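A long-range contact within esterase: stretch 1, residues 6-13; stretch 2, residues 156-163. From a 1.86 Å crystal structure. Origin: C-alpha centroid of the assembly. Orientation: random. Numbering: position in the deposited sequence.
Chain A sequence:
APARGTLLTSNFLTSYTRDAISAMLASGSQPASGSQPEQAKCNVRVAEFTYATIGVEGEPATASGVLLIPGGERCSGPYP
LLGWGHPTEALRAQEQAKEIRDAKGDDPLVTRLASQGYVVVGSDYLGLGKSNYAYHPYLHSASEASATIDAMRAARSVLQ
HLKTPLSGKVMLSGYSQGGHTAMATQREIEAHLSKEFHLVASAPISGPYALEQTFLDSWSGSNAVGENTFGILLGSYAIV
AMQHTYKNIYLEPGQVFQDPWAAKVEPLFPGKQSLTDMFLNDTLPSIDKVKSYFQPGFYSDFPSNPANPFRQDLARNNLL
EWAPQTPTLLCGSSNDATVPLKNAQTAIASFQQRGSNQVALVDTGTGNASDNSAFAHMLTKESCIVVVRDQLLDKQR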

ATOM      1  N   THR A   6      10.847  10.649  15.183  1.00  8.13           N
ATOM      2  CA  THR A   6      10.954  10.496  16.632  1.00  9.08           C
ATOM      3  C   THR A   6       9.987   9.430  17.145  1.00  8.84           C
ATOM      4  O   THR A   6       8.801   9.442  16.806  1.00  8.59           O
ATOM      5  CB  THR A   6      10.659  11.828  17.369  1.00  9.62           C
ATOM      6  OG1 THR A   6      11.675  12.788  17.053  1.00 11.85           O
ATOM      7  CG2 THR A   6      10.631  11.613  18.878  1.00 10.10           C
ATOM      8  N   LEU A   7      10.498   8.509  17.957  1.00  8.91           N
ATOM      9  CA  LEU A   7       9.680   7.438  18.528  1.00  9.57           C
ATOM     10  C   LEU A   7       8.944   7.967  19.759  1.00  9.97           C
ATOM     11  O   LEU A   7       9.572   8.339  20.753  1.00 10.71           O
ATOM     12  CB  LEU A   7      10.563   6.255  18.933  1.00  9.31           C
ATOM     13  CG  LEU A   7       9.864   5.040  19.552  1.00  9.78           C
ATOM     14  CD1 LEU A   7       9.031   4.328  18.491  1.00  7.10           C
ATOM     15  CD2 LEU A   7      10.901   4.093  20.129  1.00  9.39           C
ATOM     16  N   LEU A   8       7.615   7.994  19.691  1.00  7.08           N
ATOM     17  CA  LEU A   8       6.796   8.488  20.798  1.00  8.19           C
ATOM     18  C   LEU A   8       6.444   7.392  21.806  1.00  8.63           C
ATOM     19  O   LEU A   8       6.562   7.594  23.014  1.00  8.55           O
ATOM     20  CB  LEU A   8       5.525   9.136  20.243  1.00  8.30           C
ATOM     21  CG  LEU A   8       5.802  10.362  19.364  1.00 10.64           C
ATOM     22  CD1 LEU A   8       4.512  10.861  18.730  1.00 10.65           C
ATOM     23  CD2 LEU A   8       6.441  11.455  20.211  1.00 10.82           C
ATOM     24  N   THR A   9       5.989   6.246  21.310  1.00  7.68           N
ATOM     25  CA  THR A   9       5.662   5.112  22.169  1.00  7.92           C
ATOM     26  C   THR A   9       5.937   3.830  21.392  1.00  7.78           C
ATOM     27  O   THR A   9       5.998   3.838  20.162  1.00  6.17           O
ATOM     28  CB  THR A   9       4.173   5.090  22.606  1.00  8.49           C
ATOM     29  OG1 THR A   9       3.344   4.746  21.487  1.00  9.00           O
ATOM     30  CG2 THR A   9       3.743   6.454  23.155  1.00  8.20           C
ATOM     31  N   SER A  10       6.116   2.732  22.113  1.00  8.57           N
ATOM     32  CA  SER A  10       6.354   1.440  21.487  1.00  8.48           C
ATOM     33  C   SER A  10       5.865   0.384  22.460  1.00  9.87           C
ATOM     34  O   SER A  10       5.910   0.576  23.677  1.00 10.36           O
ATOM     35  CB  SER A  10       7.841   1.240  21.166  1.00  8.87           C
ATOM     36  OG  SER A  10       8.643   1.277  22.331  1.00 11.12           O
ATOM     37  N   ASN A  11       5.389  -0.729  21.923  1.00  8.79           N
ATOM     38  CA  ASN A  11       4.862  -1.790  22.763  1.00  9.87           C
ATOM     39  C   ASN A  11       4.936  -3.122  22.035  1.00 10.93           C
ATOM     40  O   ASN A  11       4.686  -3.196  20.832  1.00 12.12           O
ATOM     41  CB  ASN A  11       3.407  -1.466  23.114  1.00 11.19           C
ATOM     42  CG  ASN A  11       2.809  -2.450  24.089  1.00 11.80           C
ATOM     43  OD1 ASN A  11       3.342  -2.665  25.177  1.00 11.91           O
ATOM     44  ND2 ASN A  11       1.690  -3.052  23.707  1.00 11.27           N
ATOM     45  N   PHE A  12       5.295  -4.172  22.761  1.00 10.29           N
ATOM     46  CA  PHE A  12       5.373  -5.491  22.159  1.00 11.50           C
ATOM     47  C   PHE A  12       4.091  -6.232  22.502  1.00 11.06           C
ATOM     48  O   PHE A  12       3.673  -6.270  23.659  1.00 10.92           O
ATOM     49  CB  PHE A  12       6.622  -6.215  22.659  1.00 14.91           C
ATOM     50  CG  PHE A  12       7.890  -5.465  22.365  1.00 18.19           C
ATOM     51  CD1 PHE A  12       8.356  -4.490  23.242  1.00 20.20           C
ATOM     52  CD2 PHE A  12       8.571  -5.670  21.169  1.00 20.26           C
ATOM     53  CE1 PHE A  12       9.480  -3.725  22.929  1.00 21.87           C
ATOM     54  CE2 PHE A  12       9.694  -4.910  20.845  1.00 21.26           C
ATOM     55  CZ  PHE A  12      10.149  -3.935  21.727  1.00 21.42           C
ATOM     56  N   LEU A  13       3.460  -6.799  21.477  1.00  9.33           N
ATOM     57  CA  LEU A  13       2.193  -7.500  21.635  1.00 11.34           C
ATOM     58  C   LEU A  13       2.272  -8.993  21.905  1.00 12.39           C
ATOM     59  O   LEU A  13       1.681  -9.484  22.867  1.00 13.94           O
ATOM     60  CB  LEU A  13       1.319  -7.273  20.397  1.00 10.44           C
ATOM     61  CG  LEU A  13       0.881  -5.830  20.130  1.00 10.22           C
ATOM     62  CD1 LEU A  13       0.023  -5.775  18.863  1.00 10.03           C
ATOM     63  CD2 LEU A  13       0.095  -5.317  21.328  1.00 10.58           C
ATOM     64  N   ARG A 156      13.768   1.977  13.639  1.00  7.31           N
ATOM     65  CA  ARG A 156      15.203   1.818  13.848  1.00  6.80           C
ATOM     66  C   ARG A 156      15.590   2.176  15.280  1.00  8.13           C
ATOM     67  O   ARG A 156      16.545   1.621  15.833  1.00  7.30           O
ATOM     68  CB  ARG A 156      15.990   2.677  12.848  1.00  6.86           C
ATOM     69  CG  ARG A 156      16.179   1.989  11.501  1.00  7.63           C
ATOM     70  CD  ARG A 156      16.916   2.874  10.502  1.00  8.38           C
ATOM     71  NE  ARG A 156      17.444   2.103   9.378  1.00  6.38           N
ATOM     72  CZ  ARG A 156      18.046   2.641   8.322  1.00  7.08           C
ATOM     73  NH1 ARG A 156      18.195   3.955   8.244  1.00  5.96           N
ATOM     74  NH2 ARG A 156      18.513   1.867   7.351  1.00  7.67           N
ATOM     75  N   SER A 157      14.854   3.106  15.881  1.00  6.93           N
ATOM     76  CA  SER A 157      15.126   3.495  17.258  1.00  8.61           C
ATOM     77  C   SER A 157      14.724   2.343  18.178  1.00  7.69           C
ATOM     78  O   SER A 157      15.420   2.036  19.149  1.00  6.75           O
ATOM     79  CB  SER A 157      14.350   4.762  17.620  1.00  8.86           C
ATOM     80  OG  SER A 157      14.819   5.858  16.855  1.00 12.33           O
ATOM     81  N   VAL A 158      13.602   1.700  17.865  1.00  6.97           N
ATOM     82  CA  VAL A 158      13.150   0.569  18.664  1.00  6.93           C
ATOM     83  C   VAL A 158      14.187  -0.545  18.530  1.00  7.70           C
ATOM     84  O   VAL A 158      14.586  -1.164  19.516  1.00  7.93           O
ATOM     85  CB  VAL A 158      11.778   0.033  18.175  1.00  5.78           C
ATOM     86  CG1 VAL A 158      11.399  -1.227  18.954  1.00  7.49           C
ATOM     87  CG2 VAL A 158      10.710   1.100  18.354  1.00  6.92           C
ATOM     88  N   LEU A 159      14.631  -0.782  17.300  1.00  7.69           N
ATOM     89  CA  LEU A 159      15.615  -1.822  17.027  1.00  7.74           C
ATOM     90  C   LEU A 159      16.960  -1.536  17.695  1.00  9.13           C
ATOM     91  O   LEU A 159      17.622  -2.457  18.180  1.00  8.21           O
ATOM     92  CB  LEU A 159      15.788  -1.983  15.515  1.00  6.20           C
ATOM     93  CG  LEU A 159      14.512  -2.469  14.816  1.00  6.27           C
ATOM     94  CD1 LEU A 159      14.566  -2.146  13.330  1.00  5.62           C
ATOM     95  CD2 LEU A 159      14.344  -3.969  15.057  1.00  7.05           C
ATOM     96  N   GLN A 160      17.361  -0.266  17.723  1.00  9.75           N
ATOM     97  CA  GLN A 160      18.622   0.121  18.354  1.00 12.51           C
ATOM     98  C   GLN A 160      18.590  -0.198  19.846  1.00 13.27           C
ATOM     99  O   GLN A 160      19.550  -0.735  20.400  1.00 13.43           O
ATOM    100  CB  GLN A 160      18.881   1.621  18.173  1.00 16.32           C
ATOM    101  CG  GLN A 160      19.247   2.041  16.761  1.00 25.78           C
ATOM    102  CD  GLN A 160      19.423   3.546  16.625  1.00 29.91           C
ATOM    103  OE1 GLN A 160      20.225   4.156  17.334  1.00 32.52           O
ATOM    104  NE2 GLN A 160      18.674   4.150  15.706  1.00 32.32           N
ATOM    105  N   HIS A 161      17.481   0.145  20.493  1.00 12.34           N
ATOM    106  CA  HIS A 161      17.327  -0.099  21.921  1.00 13.60           C
ATOM    107  C   HIS A 161      17.352  -1.595  22.231  1.00 12.92           C
ATOM    108  O   HIS A 161      17.898  -2.020  23.249  1.00 12.25           O
ATOM    109  CB  HIS A 161      16.018   0.517  22.419  1.00 16.43           C
ATOM    110  CG  HIS A 161      15.859   0.467  23.906  1.00 19.51           C
ATOM    111  ND1 HIS A 161      16.821   0.941  24.772  1.00 19.94           N
ATOM    112  CD2 HIS A 161      14.851   0.001  24.682  1.00 21.08           C
ATOM    113  CE1 HIS A 161      16.414   0.768  26.017  1.00 20.80           C
ATOM    114  NE2 HIS A 161      15.222   0.200  25.990  1.00 19.66           N
ATOM    115  N   LEU A 162      16.760  -2.388  21.345  1.00 11.53           N
ATOM    116  CA  LEU A 162      16.724  -3.838  21.509  1.00 12.05           C
ATOM    117  C   LEU A 162      18.043  -4.468  21.088  1.00 11.46           C
ATOM    118  O   LEU A 162      18.304  -5.636  21.378  1.00 10.65           O
ATOM    119  CB  LEU A 162      15.612  -4.438  20.655  1.00 12.87           C
ATOM    120  CG  LEU A 162      14.171  -4.207  21.099  1.00 12.95           C
ATOM    121  CD1 LEU A 162      13.231  -4.758  20.038  1.00 15.24           C
ATOM    122  CD2 LEU A 162      13.933  -4.888  22.441  1.00 14.65           C
ATOM    123  N   LYS A 163      18.862  -3.685  20.397  1.00 10.74           N
ATOM    124  CA  LYS A 163      20.147  -4.145  19.888  1.00 11.24           C
ATOM    125  C   LYS A 163      19.971  -5.221  18.819  1.00 10.15           C
ATOM    126  O   LYS A 163      20.821  -6.093  18.648  1.00  9.71           O
ATOM    127  CB  LYS A 163      21.032  -4.654  21.032  1.00 13.29           C
ATOM    128  CG  LYS A 163      21.495  -3.542  21.964  1.00 16.08           C
ATOM    129  CD  LYS A 163      22.440  -4.051  23.040  1.00 21.43           C
ATOM    130  CE  LYS A 163      22.913  -2.907  23.928  1.00 22.08           C
ATOM    131  NZ  LYS A 163      23.806  -3.375  25.024  1.00 26.02           N
TER

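A strand packed against a helix need not share a single hydrogen bond with it, and the pairing of residues 7-13 with helix 156-162 in this esterase illustrates the point. Residues that touch across the contact are at least 146 positions apart in sequence; the axes of the two segments approach to 9.8 Å, and their N-to-C directions differ by 62°. At that separation the backbones stay out of each other's reach, and side chains must fill the space between them.

Apolar packing does most of this work, and Val158 is its centre. It is buried, its CA-to-CB bond points toward the strand, and with chi1 in the t rotamer its two methyl groups meet different strand residues. CG2 lies 3.5 Å from CD2 of Leu7 and 4.0 Å from CB of Ser10, while CG1 lies 4.1 Å from CZ of Phe12. A beta-branched residue suits this position because both methyls sit close to the helix backbone, held in place by a single torsion. The strand answers with longer side chains. Leu7, with chi1 t and chi2 p, carries CD2 to the valine; Phe12, with chi1 m, extends its ring until CZ is 3.6 Å from CD1 of Leu162. Leu162 stands one helical turn beyond Val158, so the same ring tip touches both residues, meeting each obliquely. In all, 241 Å² is buried between the stretches, counting both sides, and Val158, Phe12 and Leu7 contribute the largest shares.

Small polar residues make a second kind of contact, through carbon rather than oxygen. CB of Ser157 comes within 4.3 Å of CB of Leu7, near the place where the backbones draw closest, with the CA atoms of Leu7 and Ser157 6.8 Å apart. Ser10 likewise offers its CB to Val158, at a CA-to-CA distance of 7.4 Å. Short side chains fit such spacing, and neither serine hydroxyl forms a hydrogen bond across the contact.

Hydrogen bonding instead organises the helix internally. His161 N donates to Ser157 O at 3.1 Å, and Leu162 N donates to Val158 O, also at 3.1 Å. The second bond links the backbones of the two apolar helix residues that meet Phe12, and the spacing of four residues places both side chains on the strand-facing side. Lys163 then leaves the helical conformation with positive phi and takes no part in the contact. The general lesson is economical: regular backbone bonding presents the side chains, and their shapes make the fit.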